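D-xylonate dehydratase (Caulobacter crescentus, PDB 5OYN) catalyses the dehydration of D-xylonate to 2-dehydro-3-deoxy-D-arabinonate in D-xylose degradation, and of D-gluconate with similar efficiency, using a [2Fe-2S] cluster and magnesium. Local coordinates at residues Trp180-Lys185 and Ile197-Ser202; Lys185-Glu190 and His481-Gly486; Glu344-Gly349 and Asn366-Glu371. All coordinates share one frame; numbering follows the deposited sequence.

Interaction 1 (Trp180-Lys185 and Ile197-Ser202); sequences WRSRRK and IDRAAS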
loop_
_atom_site.group_PDB
_atom_site.type_symbol
_atom_site.label_atom_id
_atom_site.label_comp_id
_atom_site.label_asym_id
_atom_site.label_seq_id
_atom_site.Cartn_x
_atom_site.Cartn_y
_atom_site.Cartn_z
ATOM N N TRP A 180 17.269 15.758 27.427
ATOM C CA TRP A 180 18.339 16.385 28.207
ATOM C C TRP A 180 17.788 17.264 29.321
ATOM O O TRP A 180 18.361 17.297 30.415
ATOM C CB TRP A 180 19.257 17.202 27.304
ATOM C CG TRP A 180 19.363 16.659 25.929
ATOM C CD1 TRP A 180 19.157 17.338 24.758
ATOM C CD2 TRP A 180 19.694 15.320 25.565
ATOM N NE1 TRP A 180 19.335 16.497 23.687
ATOM C CE2 TRP A 180 19.661 15.250 24.154
ATOM C CE3 TRP A 180 20.015 14.169 26.291
ATOM C CZ2 TRP A 180 19.950 14.075 23.455
ATOM C CZ3 TRP A 180 20.291 12.990 25.588
ATOM C CH2 TRP A 180 20.262 12.958 24.188
ATOM N N ARG A 181 16.687 17.994 29.072
ATOM C CA ARG A 181 16.062 18.762 30.151
ATOM C C ARG A 181 15.431 17.849 31.190
ATOM O O ARG A 181 15.383 18.193 32.371
ATOM C CB ARG A 181 14.999 19.731 29.617
ATOM C CG ARG A 181 15.466 20.601 28.473
ATOM C CD ARG A 181 14.700 21.913 28.322
ATOM N NE ARG A 181 15.576 22.903 27.677
ATOM C CZ ARG A 181 15.262 23.625 26.599
ATOM N NH1 ARG A 181 14.062 23.501 26.025
ATOM N NH2 ARG A 181 16.155 24.483 26.094
ATOM N N SER A 182 14.938 16.689 30.782
ATOM C CA SER A 182 14.295 15.818 31.749
ATOM C C SER A 182 15.303 15.023 32.552
ATOM O O SER A 182 14.974 14.593 33.663
ATOM C CB SER A 182 13.302 14.878 31.054
ATOM O OG SER A 182 12.088 15.570 30.798
ATOM N N ARG A 183 16.508 14.807 32.008
ATOM C CA ARG A 183 17.584 14.210 32.795
ATOM C C ARG A 183 17.940 15.089 33.990
ATOM O O ARG A 183 18.293 14.579 35.060
ATOM C CB ARG A 183 18.813 13.965 31.911
ATOM C CG ARG A 183 18.732 12.707 31.049
ATOM C CD ARG A 183 20.074 11.992 30.923
ATOM N NE ARG A 183 20.748 12.261 29.652
ATOM C CZ ARG A 183 21.509 11.390 28.978
ATOM N NH1 ARG A 183 21.721 10.162 29.429
ATOM N NH2 ARG A 183 22.077 11.753 27.837
ATOM N N ARG A 184 17.814 16.409 33.839
ATOM C CA ARG A 184 18.162 17.329 34.912
ATOM C C ARG A 184 17.073 17.395 35.972
ATOM O O ARG A 184 17.372 17.448 37.170
ATOM C CB ARG A 184 18.433 18.716 34.329
ATOM C CG ARG A 184 19.601 18.713 33.357
ATOM C CD ARG A 184 19.962 20.110 32.925
ATOM N NE ARG A 184 20.298 20.174 31.507
ATOM C CZ ARG A 184 19.695 20.983 30.641
ATOM N NH1 ARG A 184 18.724 21.796 31.057
ATOM N NH2 ARG A 184 20.066 20.980 29.364
ATOM N N LYS A 185 15.809 17.388 35.554
ATOM C CA LYS A 185 14.720 17.482 36.517
ATOM C C LYS A 185 14.517 16.175 37.273
ATOM O O LYS A 185 14.107 16.191 38.436
ATOM C CB LYS A 185 13.447 17.913 35.798
ATOM C CG LYS A 185 13.677 19.079 34.847
ATOM C CD LYS A 185 12.456 19.976 34.767
ATOM C CE LYS A 185 12.027 20.192 33.319
ATOM N NZ LYS A 185 12.344 21.565 32.834
ATOM N N ILE A 197 9.086 9.415 30.798
ATOM C CA ILE A 197 8.700 8.674 29.602
ATOM C C ILE A 197 7.594 9.411 28.850
ATOM O O ILE A 197 7.563 9.417 27.612
ATOM C CB ILE A 197 8.285 7.240 29.979
ATOM C CG1 ILE A 197 9.473 6.494 30.595
ATOM C CG2 ILE A 197 7.755 6.500 28.764
ATOM C CD1 ILE A 197 9.182 5.049 30.921
ATOM N N ASP A 198 6.697 10.079 29.584
ATOM C CA ASP A 198 5.497 10.655 28.981
ATOM C C ASP A 198 5.764 11.996 28.324
ATOM O O ASP A 198 5.178 12.292 27.274
ATOM C CB ASP A 198 4.378 10.775 30.019
ATOM C CG ASP A 198 3.872 9.415 30.479
ATOM O OD1 ASP A 198 2.916 9.362 31.297
ATOM O OD2 ASP A 198 4.442 8.393 30.015
ATOM N N ARG A 199 6.636 12.814 28.923
ATOM C CA ARG A 199 7.124 14.003 28.231
ATOM C C ARG A 199 7.863 13.628 26.957
ATOM O O ARG A 199 7.747 14.314 25.936
ATOM C CB ARG A 199 8.046 14.819 29.135
ATOM C CG ARG A 199 7.427 15.297 30.423
ATOM C CD ARG A 199 8.493 15.623 31.443
ATOM N NE ARG A 199 8.520 17.055 31.730
ATOM C CZ ARG A 199 7.715 17.652 32.609
ATOM N NH1 ARG A 199 6.823 16.932 33.284
ATOM N NH2 ARG A 199 7.801 18.963 32.817
ATOM N N ALA A 200 8.662 12.563 27.009
ATOM C CA ALA A 200 9.362 12.111 25.816
ATOM C C ALA A 200 8.365 11.740 24.730
ATOM O O ALA A 200 8.522 12.128 23.566
ATOM C CB ALA A 200 10.269 10.925 26.150
ATOM N N ALA A 201 7.312 11.004 25.108
ATOM C CA ALA A 201 6.293 10.597 24.149
ATOM C C ALA A 201 5.569 11.803 23.566
ATOM O O ALA A 201 5.257 11.832 22.367
ATOM C CB ALA A 201 5.301 9.646 24.813
ATOM N N SER A 202 5.293 12.810 24.396
ATOM C CA SER A 202 4.662 14.019 23.886
ATOM C C SER A 202 5.546 14.757 22.889
ATOM O O SER A 202 5.038 15.576 22.116
ATOM C CB SER A 202 4.294 14.946 25.039
ATOM O OG SER A 202 2.964 14.730 25.452
#
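The guanidinium of Arg199 is the flat group that crosses from helix 193-202, and it meets both Ser182 and Lys185 of helix 177-187 at a slant. Two other flat groups belong to the Trp180-Lys185 turn itself. The Arg184 guanidinium lays one face over the backbone, with Trp180 O 3.6 Å above its plane and Arg181 CA on the same face, both toward the rim. The indole of Trp180 has Arg183 NE in plane at its edge. Between the two consecutive helices, joined by a short connection, the nearest CA atoms are those of Ser182 and Arg199, 8.2 Å apart, and the touching is done mainly by the Arg199 side chain. Its aliphatic part leads: CD sits 3.7 Å from Ser182 OG, and NE follows at 4.0 Å from the same oxygen. A bend at chi3 (113°) then carries the guanidinium on along helix 177-187 toward Lys185, where NH2 ends 4.4 Å from CE. Ser182 OG stands beside its own backbone N (chi1 -80°), and it makes a weak hydrogen bond back to Val178 O, one turn earlier in the same helix. Arg183 turns elsewhere, forming salt bridges to Asp31 and the C-terminal carboxylate of His600, both of a neighbouring subunit. Across the two segments no hydrogen bond or salt bridge forms. The contact itself is van der Waals, with Phe196 and Val178 beside it, and other subunits pack on the region as well. Lys185 NZ and Arg199 NH2, 5.2 Å apart, are probably both positive, which would weigh slightly against the approach.

Interaction 2 (Lys185-Glu190 and His481-Gly486); sequences KLAAGE and HLLKKG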
loop_
_atom_site.group_PDB
_atom_site.type_symbol
_atom_site.label_atom_id
_atom_site.label_comp_id
_atom_site.label_asym_id
_atom_site.label_seq_id
_atom_site.Cartn_x
_atom_site.Cartn_y
_atom_site.Cartn_z
ATOM N N LYS A 185 15.809 17.388 35.554
ATOM C CA LYS A 185 14.720 17.482 36.517
ATOM C C LYS A 185 14.517 16.175 37.273
ATOM O O LYS A 185 14.107 16.191 38.436
ATOM C CB LYS A 185 13.447 17.913 35.798
ATOM C CG LYS A 185 13.677 19.079 34.847
ATOM C CD LYS A 185 12.456 19.976 34.767
ATOM C CE LYS A 185 12.027 20.192 33.319
ATOM N NZ LYS A 185 12.344 21.565 32.834
ATOM N N LEU A 186 14.817 15.040 36.647
ATOM C CA LEU A 186 14.747 13.771 37.361
ATOM C C LEU A 186 15.846 13.661 38.405
ATOM O O LEU A 186 15.629 13.073 39.473
ATOM C CB LEU A 186 14.841 12.605 36.383
ATOM C CG LEU A 186 14.717 11.215 37.000
ATOM C CD1 LEU A 186 13.255 10.885 37.282
ATOM C CD2 LEU A 186 15.341 10.164 36.090
ATOM N N ALA A 187 17.030 14.204 38.114
ATOM C CA ALA A 187 18.095 14.233 39.111
ATOM C C ALA A 187 17.748 15.193 40.242
ATOM O O ALA A 187 17.875 14.850 41.422
ATOM C CB ALA A 187 19.421 14.622 38.456
ATOM N N ALA A 188 17.286 16.397 39.897
ATOM C CA ALA A 188 16.853 17.407 40.859
ATOM C C ALA A 188 15.562 17.023 41.586
ATOM O O ALA A 188 15.044 17.870 42.350
ATOM C CB ALA A 188 16.683 18.756 40.157
ATOM N N GLY A 189 15.064 15.807 41.349
ATOM C CA GLY A 189 13.890 15.304 42.041
ATOM C C GLY A 189 12.629 16.099 41.791
ATOM O O GLY A 189 11.770 16.179 42.676
ATOM N N GLU A 190 12.490 16.690 40.604
ATOM C CA GLU A 190 11.306 17.468 40.257
ATOM C C GLU A 190 10.344 16.742 39.314
ATOM O O GLU A 190 9.212 17.212 39.144
ATOM C CB GLU A 190 11.724 18.814 39.642
ATOM C CG GLU A 190 12.467 19.730 40.614
ATOM C CD GLU A 190 13.168 20.886 39.921
ATOM O OE1 GLU A 190 13.126 20.943 38.668
ATOM O OE2 GLU A 190 13.765 21.730 40.630
ATOM N N HIS A 481 24.200 17.080 43.313
ATOM C CA HIS A 481 24.296 18.092 44.360
ATOM C C HIS A 481 24.410 19.493 43.772
ATOM O O HIS A 481 23.846 20.443 44.327
ATOM C CB HIS A 481 25.461 17.772 45.311
ATOM C CG HIS A 481 26.819 18.141 44.791
ATOM N ND1 HIS A 481 27.735 17.200 44.369
ATOM C CD2 HIS A 481 27.433 19.344 44.667
ATOM C CE1 HIS A 481 28.844 17.809 43.981
ATOM N NE2 HIS A 481 28.685 19.110 44.148
ATOM N N LEU A 482 25.085 19.631 42.626
ATOM C CA LEU A 482 25.164 20.926 41.950
ATOM C C LEU A 482 23.850 21.284 41.262
ATOM O O LEU A 482 23.422 22.447 41.299
ATOM C CB LEU A 482 26.312 20.924 40.938
ATOM C CG LEU A 482 27.698 21.159 41.540
ATOM C CD1 LEU A 482 28.737 20.262 40.896
ATOM C CD2 LEU A 482 28.085 22.616 41.412
ATOM N N LEU A 483 23.204 20.303 40.617
ATOM C CA LEU A 483 21.898 20.552 40.014
ATOM C C LEU A 483 20.921 21.085 41.047
ATOM O O LEU A 483 20.200 22.055 40.784
ATOM C CB LEU A 483 21.353 19.274 39.368
ATOM C CG LEU A 483 21.874 18.974 37.957
ATOM C CD1 LEU A 483 21.603 17.541 37.524
ATOM C CD2 LEU A 483 21.325 19.981 36.953
ATOM N N LYS A 484 20.905 20.481 42.239
ATOM C CA LYS A 484 19.995 20.924 43.287
ATOM C C LYS A 484 20.313 22.335 43.771
ATOM O O LYS A 484 19.418 23.009 44.295
ATOM C CB LYS A 484 20.009 19.927 44.450
ATOM C CG LYS A 484 19.286 18.614 44.110
ATOM C CD LYS A 484 19.413 17.552 45.199
ATOM C CE LYS A 484 18.590 16.307 44.843
ATOM N NZ LYS A 484 18.904 15.108 45.687
ATOM N N LYS A 485 21.546 22.808 43.575
ATOM C CA LYS A 485 21.902 24.187 43.882
ATOM C C LYS A 485 21.572 25.154 42.750
ATOM O O LYS A 485 21.859 26.349 42.876
ATOM C CB LYS A 485 23.392 24.301 44.216
ATOM C CG LYS A 485 23.883 23.393 45.329
ATOM C CD LYS A 485 25.415 23.358 45.332
ATOM C CE LYS A 485 26.002 22.660 46.565
ATOM N NZ LYS A 485 27.465 22.354 46.406
ATOM N N GLY A 486 20.987 24.674 41.652
ATOM C CA GLY A 486 20.628 25.526 40.533
ATOM C C GLY A 486 21.705 25.721 39.485
ATOM O O GLY A 486 21.544 26.576 38.605
#
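Ala187 CB presses against Leu483 CD1 at 3.8 Å, and this apolar pair is the snug part of the contact. Leu483 points at the other segment, with CG beside its backbone N (chi1 -83°), which brings one methyl onto the alanine. Gln477 lies against both residues. Because the facing residues are two alanines, the backbones can come close: the CA atoms of Ala188 and Lys484 are 5.3 Å apart. On the solvent side the packing thins to Lys484 alone. Its side chain runs out extended beyond CG, passing Ala188 CA with CG at 4.2 Å and then Ala187 O with CE at 3.8 Å. No hydrogen bond links the segments, but an amine near the carboxyl end of helix 177-187 is probably in a mildly favourable field. Both helices stop here in the same way, each with a Schellman motif: Gly189 and Gly486 take positive phi (62° and 89°), and Glu190 N returns to Lys185 O at 2.8 Å in the first, while Gly486 N returns to Leu483 O in the second. Two helix C-termini therefore abut. Helix 177-187 then turns off toward helix 193-202, whereas the short helix 480-484 leads on toward strand 492-494, at an end of the five-stranded mixed sheet, so that the contact ties the N-terminal family region to the C-terminal one.

Interaction 3 (Glu344-Gly349 and Asn366-Glu371); sequences ELLQQG and NLQGRE
Leu346 and Leu367 mark the closest backbone approach, 8.2 Å between CA atoms, where the last turn of helix 337-347 faces the end of helix 363-367 and the type II beta turn that carries the chain from Leu367 to Arg370. Both leucines point across. Leu346 has CG anti to the backbone N (chi1 177°), which reaches its CD2 methyl out to 4.1 Å from Leu367 CB, the two side chains crossing obliquely. Leu367 also packs on Pro339 and Leu342, earlier in helix 337-347. Gln368 starts out away from the helix, yet a bend at chi2 (-47°) brings the far end of the side chain back near the same Leu346 methyl, at about a right angle to the leucine. Nearby, Glu344 OE1 and Glu371 OE2 lie 5.6 Å apart and would probably repel, but Arg375 forms a salt bridge with each. Glu344 also accepts a hydrogen bond from Tyr381 N, which probably helps to hold its buried carboxylate in place. The turn closes through Arg370 N to Leu367 O at 3.0 Å, with Gly369 in the third position at phi 95°. A glycine there is the classic signature of a type II turn, here leading the chain out of a short helix packed on a longer one.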
loop_
_atom_site.group_PDB
_atom_site.type_symbol
_atom_site.label_atom_id
_atom_site.label_comp_id
_atom_site.label_asym_id
_atom_site.label_seq_id
_atom_site.Cartn_x
_atom_site.Cartn_y
_atom_site.Cartn_z
ATOM N N GLU A 344 18.198 36.511 4.456
ATOM C CA GLU A 344 18.879 37.329 5.451
ATOM C C GLU A 344 20.377 37.378 5.176
ATOM O O GLU A 344 20.965 38.458 5.071
ATOM C CB GLU A 344 18.581 36.755 6.842
ATOM C CG GLU A 344 18.446 37.746 7.974
ATOM C CD GLU A 344 17.332 38.772 7.788
ATOM O OE1 GLU A 344 16.234 38.415 7.324
ATOM O OE2 GLU A 344 17.564 39.956 8.126
ATOM N N LEU A 345 20.998 36.211 5.002
ATOM C CA LEU A 345 22.437 36.162 4.756
ATOM C C LEU A 345 22.793 36.831 3.433
ATOM O O LEU A 345 23.698 37.678 3.373
ATOM C CB LEU A 345 22.924 34.713 4.779
ATOM C CG LEU A 345 23.053 34.111 6.178
ATOM C CD1 LEU A 345 23.101 32.600 6.109
ATOM C CD2 LEU A 345 24.276 34.672 6.926
ATOM N N LEU A 346 22.085 36.466 2.361
ATOM C CA LEU A 346 22.365 37.028 1.043
ATOM C C LEU A 346 22.381 38.555 1.075
ATOM O O LEU A 346 23.212 39.190 0.412
ATOM C CB LEU A 346 21.329 36.518 0.042
ATOM C CG LEU A 346 21.415 37.055 -1.376
ATOM C CD1 LEU A 346 22.392 36.206 -2.157
ATOM C CD2 LEU A 346 20.046 37.062 -2.039
ATOM N N GLN A 347 21.487 39.158 1.866
ATOM C CA GLN A 347 21.416 40.613 1.948
ATOM C C GLN A 347 22.667 41.226 2.583
ATOM O O GLN A 347 22.961 42.403 2.336
ATOM C CB GLN A 347 20.175 41.035 2.736
ATOM C CG GLN A 347 18.839 40.666 2.108
ATOM C CD GLN A 347 18.723 41.066 0.649
ATOM O OE1 GLN A 347 19.180 40.347 -0.241
ATOM N NE2 GLN A 347 18.089 42.215 0.394
ATOM N N GLN A 348 23.398 40.478 3.415
ATOM C CA GLN A 348 24.628 40.978 4.024
ATOM C C GLN A 348 25.877 40.468 3.320
ATOM O O GLN A 348 26.958 40.473 3.917
ATOM C CB GLN A 348 24.713 40.604 5.504
ATOM C CG GLN A 348 23.453 40.802 6.266
ATOM C CD GLN A 348 23.101 42.243 6.382
ATOM O OE1 GLN A 348 23.905 43.048 6.857
ATOM N NE2 GLN A 348 21.900 42.598 5.945
ATOM N N GLY A 349 25.747 39.998 2.084
ATOM C CA GLY A 349 26.905 39.573 1.324
ATOM C C GLY A 349 27.649 38.373 1.869
ATOM O O GLY A 349 28.772 38.104 1.423
ATOM N N ASN A 366 16.828 32.140 -6.659
ATOM C CA ASN A 366 15.876 31.374 -5.849
ATOM C C ASN A 366 15.361 32.196 -4.680
ATOM O O ASN A 366 14.194 32.068 -4.286
ATOM C CB ASN A 366 16.528 30.092 -5.317
ATOM C CG ASN A 366 16.809 29.094 -6.401
ATOM O OD1 ASN A 366 16.194 29.147 -7.463
ATOM N ND2 ASN A 366 17.758 28.186 -6.159
ATOM N N LEU A 367 16.219 33.042 -4.113
ATOM C CA LEU A 367 15.948 33.699 -2.842
ATOM C C LEU A 367 15.136 34.977 -2.974
ATOM O O LEU A 367 14.723 35.529 -1.950
ATOM C CB LEU A 367 17.267 33.996 -2.136
ATOM C CG LEU A 367 17.882 32.722 -1.590
ATOM C CD1 LEU A 367 19.211 32.963 -0.935
ATOM C CD2 LEU A 367 16.918 32.141 -0.609
ATOM N N GLN A 368 14.893 35.458 -4.188
ATOM C CA GLN A 368 14.109 36.676 -4.345
ATOM C C GLN A 368 12.704 36.466 -3.805
ATOM O O GLN A 368 12.011 35.516 -4.189
ATOM C CB GLN A 368 14.061 37.099 -5.812
ATOM C CG GLN A 368 15.433 37.488 -6.358
ATOM C CD GLN A 368 16.185 38.434 -5.421
ATOM O OE1 GLN A 368 17.282 38.109 -4.930
ATOM N NE2 GLN A 368 15.587 39.605 -5.152
ATOM N N GLY A 369 12.295 37.341 -2.887
ATOM C CA GLY A 369 10.983 37.265 -2.291
ATOM C C GLY A 369 10.936 36.522 -0.980
ATOM O O GLY A 369 9.902 36.562 -0.304
ATOM N N ARG A 370 12.032 35.889 -0.573
ATOM C CA ARG A 370 12.026 34.986 0.569
ATOM C C ARG A 370 12.248 35.682 1.909
ATOM O O ARG A 370 12.636 35.015 2.875
ATOM C CB ARG A 370 13.086 33.895 0.387
ATOM C CG ARG A 370 12.777 32.874 -0.716
ATOM C CD ARG A 370 11.299 32.648 -0.897
ATOM N NE ARG A 370 11.060 31.644 -1.929
ATOM C CZ ARG A 370 10.480 30.460 -1.718
ATOM N NH1 ARG A 370 10.070 30.114 -0.501
ATOM N NH2 ARG A 370 10.327 29.615 -2.728
ATOM N N GLU A 371 12.027 36.987 2.012
ATOM C CA GLU A 371 12.123 37.582 3.340
ATOM C C GLU A 371 11.078 36.950 4.252
ATOM O O GLU A 371 9.943 36.688 3.839
ATOM C CB GLU A 371 11.943 39.104 3.309
ATOM C CG GLU A 371 12.348 39.749 4.649
ATOM C CD GLU A 371 11.959 41.222 4.793
ATOM O OE1 GLU A 371 11.671 41.891 3.761
ATOM O OE2 GLU A 371 11.934 41.703 5.960
#

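How the interactions relate
Interactions 1 and 2 form one patch on the same side of the chain's centre: their centres are 14 Å apart, they share Lys185, and both are built on helix 177-187. They also touch through Arg184 CB and Leu483 CD2 at 4.1 Å; helix 177-187 thus meets both helix 193-202 and helix 480-484. Interaction 3 is a separate element, its centre 37 Å from that of interaction 1 and 44 Å from that of interaction 2, with nearest atoms about 23 and 30 Å away. In sequence it falls between the two segments of interaction 2. All three lie away from the iron-sulfur and magnesium sites.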